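Long-range contact in acetyltransferase, GNAT family (Streptococcus pneumoniae, PDB 2ATR), which probably transfers an acetyl group from acetyl-CoA to a substrate that is not known: residues Val43-Leu48 and Gly55-Val60. Numbering follows the deposited sequence.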
ATOM      1  N   VAL A  43       3.919   5.361  -7.562  1.00 29.57           N
ATOM      2  CA  VAL A  43       2.941   6.316  -7.089  1.00 29.62           C
ATOM      3  C   VAL A  43       2.829   6.270  -5.572  1.00 30.18           C
ATOM      4  O   VAL A  43       2.957   5.211  -4.971  1.00 26.59           O
ATOM      5  CB  VAL A  43       1.561   6.097  -7.749  1.00 31.25           C
ATOM      6  CG1 VAL A  43       0.679   5.202  -6.928  1.00 27.03           C
ATOM      7  CG2 VAL A  43       0.893   7.401  -8.031  1.00 32.61           C
ATOM      8  N   ILE A  44       2.592   7.430  -4.971  1.00 20.00           N
ATOM      9  CA  ILE A  44       2.204   7.531  -3.567  1.00 20.00           C
ATOM     10  C   ILE A  44       1.020   8.463  -3.381  1.00 20.00           C
ATOM     11  O   ILE A  44       1.024   9.562  -3.891  1.00 29.97           O
ATOM     12  CB  ILE A  44       3.383   7.998  -2.707  1.00 20.00           C
ATOM     13  CG1 ILE A  44       4.532   7.004  -2.776  1.00 20.00           C
ATOM     14  CG2 ILE A  44       2.951   8.220  -1.281  1.00 20.00           C
ATOM     15  CD1 ILE A  44       5.846   7.593  -2.426  1.00 20.00           C
ATOM     16  N   TYR A  45       0.018   8.006  -2.648  1.00 27.80           N
ATOM     17  CA  TYR A  45      -1.061   8.865  -2.174  1.00 27.86           C
ATOM     18  C   TYR A  45      -1.041   8.952  -0.649  1.00 28.63           C
ATOM     19  O   TYR A  45      -0.738   7.974   0.015  1.00 24.52           O
ATOM     20  CB  TYR A  45      -2.424   8.344  -2.654  1.00 28.33           C
ATOM     21  CG  TYR A  45      -2.702   8.543  -4.134  1.00 30.01           C
ATOM     22  CD1 TYR A  45      -3.632   9.465  -4.565  1.00 30.98           C
ATOM     23  CD2 TYR A  45      -2.034   7.807  -5.089  1.00 26.56           C
ATOM     24  CE1 TYR A  45      -3.876   9.651  -5.886  1.00 32.11           C
ATOM     25  CE2 TYR A  45      -2.269   7.985  -6.409  1.00 27.73           C
ATOM     26  CZ  TYR A  45      -3.192   8.909  -6.812  1.00 33.08           C
ATOM     27  OH  TYR A  45      -3.437   9.079  -8.143  1.00 34.76           O
ATOM     28  N   LEU A  46      -1.367  10.122  -0.106  1.00 26.21           N
ATOM     29  CA  LEU A  46      -1.549  10.266   1.343  1.00 27.75           C
ATOM     30  C   LEU A  46      -3.002  10.509   1.675  1.00 27.76           C
ATOM     31  O   LEU A  46      -3.739  11.073   0.847  1.00 29.82           O
ATOM     32  CB  LEU A  46      -0.717  11.415   1.914  1.00 26.42           C
ATOM     33  CG  LEU A  46       0.764  11.325   1.597  1.00 28.64           C
ATOM     34  CD1 LEU A  46       1.458  12.530   2.225  1.00 31.64           C
ATOM     35  CD2 LEU A  46       1.335   9.985   2.153  1.00 27.14           C
ATOM     36  N   ALA A  47      -3.408  10.057   2.865  1.00 26.31           N
ATOM     37  CA  ALA A  47      -4.680  10.390   3.461  1.00 26.94           C
ATOM     38  C   ALA A  47      -4.419  11.481   4.501  1.00 28.22           C
ATOM     39  O   ALA A  47      -3.482  11.346   5.321  1.00 26.34           O
ATOM     40  CB  ALA A  47      -5.281   9.175   4.133  1.00 27.50           C
ATOM     41  N   LEU A  48      -5.202  12.569   4.411  1.00 28.58           N
ATOM     42  CA  LEU A  48      -5.019  13.770   5.254  1.00 29.46           C
ATOM     43  C   LEU A  48      -6.291  14.111   5.983  1.00 29.85           C
ATOM     44  O   LEU A  48      -7.374  14.145   5.397  1.00 30.38           O
ATOM     45  CB  LEU A  48      -4.609  14.991   4.416  1.00 29.89           C
ATOM     46  CG  LEU A  48      -3.080  15.067   4.348  1.00 33.84           C
ATOM     47  CD1 LEU A  48      -2.513  14.441   3.096  1.00 36.05           C
ATOM     48  CD2 LEU A  48      -2.654  16.508   4.466  1.00 39.02           C
ATOM     49  N   GLY A  55      -2.561   8.431   6.639  1.00 29.98           N
ATOM     50  CA  GLY A  55      -2.615   7.196   5.821  1.00 28.81           C
ATOM     51  C   GLY A  55      -1.719   7.368   4.642  1.00 29.09           C
ATOM     52  O   GLY A  55      -1.428   8.512   4.256  1.00 27.83           O
ATOM     53  N   LEU A  56      -1.221   6.241   4.102  1.00 27.31           N
ATOM     54  CA  LEU A  56      -0.353   6.247   2.941  1.00 27.38           C
ATOM     55  C   LEU A  56      -0.627   4.972   2.105  1.00 26.20           C
ATOM     56  O   LEU A  56      -0.953   3.925   2.661  1.00 24.49           O
ATOM     57  CB  LEU A  56       1.137   6.333   3.374  1.00 27.29           C
ATOM     58  CG  LEU A  56       2.302   6.119   2.391  1.00 30.79           C
ATOM     59  CD1 LEU A  56       3.578   6.869   2.846  1.00 27.09           C
ATOM     60  CD2 LEU A  56       2.585   4.580   2.217  1.00 27.19           C
ATOM     61  N   ILE A  57      -0.531   5.094   0.795  1.00 25.37           N
ATOM     62  CA  ILE A  57      -0.434   3.899  -0.101  1.00 25.79           C
ATOM     63  C   ILE A  57       0.765   4.127  -0.991  1.00 26.36           C
ATOM     64  O   ILE A  57       1.034   5.261  -1.383  1.00 26.00           O
ATOM     65  CB  ILE A  57      -1.738   3.557  -0.891  1.00 26.32           C
ATOM     66  CG1 ILE A  57      -1.599   2.201  -1.709  1.00 21.75           C
ATOM     67  CG2 ILE A  57      -2.115   4.747  -1.819  1.00 23.00           C
ATOM     68  CD1 ILE A  57      -2.990   1.713  -2.279  1.00 23.59           C
ATOM     69  N   ARG A  58       1.534   3.070  -1.241  1.00 25.58           N
ATOM     70  CA  ARG A  58       2.702   3.143  -2.073  1.00 25.89           C
ATOM     71  C   ARG A  58       2.734   1.918  -3.012  1.00 26.63           C
ATOM     72  O   ARG A  58       2.733   0.743  -2.593  1.00 26.26           O
ATOM     73  CB  ARG A  58       3.977   3.170  -1.220  1.00 26.19           C
ATOM     74  CG  ARG A  58       5.231   3.409  -1.960  1.00 28.72           C
ATOM     75  CD  ARG A  58       6.382   3.751  -1.015  1.00 24.73           C
ATOM     76  NE  ARG A  58       6.942   2.585  -0.314  1.00 23.68           N
ATOM     77  CZ  ARG A  58       7.843   1.736  -0.796  1.00 24.56           C
ATOM     78  NH1 ARG A  58       8.263   1.773  -2.071  1.00 22.41           N
ATOM     79  NH2 ARG A  58       8.304   0.788  -0.005  1.00 25.81           N
ATOM     80  N   LEU A  59       2.741   2.212  -4.301  1.00 27.13           N
ATOM     81  CA  LEU A  59       2.790   1.157  -5.329  1.00 26.52           C
ATOM     82  C   LEU A  59       4.145   1.119  -5.955  1.00 24.94           C
ATOM     83  O   LEU A  59       4.773   2.155  -6.108  1.00 26.69           O
ATOM     84  CB  LEU A  59       1.747   1.426  -6.405  1.00 25.67           C
ATOM     85  CG  LEU A  59       0.285   1.671  -6.067  1.00 27.06           C
ATOM     86  CD1 LEU A  59      -0.468   1.733  -7.375  1.00 27.70           C
ATOM     87  CD2 LEU A  59      -0.278   0.609  -5.191  1.00 24.86           C
ATOM     88  N   VAL A  60       4.585  -0.083  -6.342  1.00 25.89           N
ATOM     89  CA  VAL A  60       5.889  -0.339  -6.954  1.00 23.37           C
ATOM     90  C   VAL A  60       5.744  -1.313  -8.138  1.00 24.95           C
ATOM     91  O   VAL A  60       4.698  -1.964  -8.288  1.00 24.24           O
ATOM     92  CB  VAL A  60       6.936  -0.938  -5.944  1.00 24.09           C
ATOM     93  CG1 VAL A  60       7.195   0.065  -4.772  1.00 23.03           C
ATOM     94  CG2 VAL A  60       6.513  -2.318  -5.444  1.00 21.56           C
TER
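Segments 43-48 and 55-60 lie on the two arms (strands 43-49 and 52-61) of an antiparallel beta hairpin inside the GNAT sheet, between strands 2-7 and 66-74. Tyr-45 and Ile-57 form a hydrogen-bonded pair: the bond from Ile-57 N to Tyr-45 O (3.0 Å) is nearly straight at 165°, whereas the return bond from Tyr-45 N to Ile-57 O is longer and more bent. Leu-59 N donates to Val-43 O nearly along the C=O axis. Toward the turn the ladder distorts: Ala-47 N reaches Gly-55 O at 2.9 Å from above the carbonyl plane, and the bond back from Gly-55 N to Ala-47 O is weak. Here the CA atoms of Ala-47 and Gly-55 close to 4.5 Å, and Ala-47 CB rests on Gly-55 CA at 3.7 Å.

Arg-58 can be followed outward from the sheet. Its CB lies beside Ile-44 CG1, and CG, anti to the backbone N (chi1 -173°), packs against that same carbon at 3.8 Å. CD runs alongside Ile-44 CG1 and CD1; the chain then bends at chi3 (77°) and carries the guanidinium away from strand 43-48, where NE makes a salt bridge to Asp-71 and NH1 bonds to Ser-41. On this face Leu-46 CD2 touches Leu-56 CB at 3.9 Å, and helix 12-20 covers Leu-56. On the opposite face, Val-43 CG1 fits against CG and CD1 of Leu-59, while Ile-57 CG2 meets Tyr-45 CB (3.7 Å); helix 83-92 packs over Tyr-45, Ala-47 and Ile-57, and Asn-94 holds the Tyr-45 hydroxyl. Ile-44, Leu-46 and Leu-56 bond through their backbones to the flanking strands. Side chains meet one another across the hairpin through carbon atoms alone; the charge of Arg-58 is turned to Asp-71 on strand 66-74, which probably offsets it.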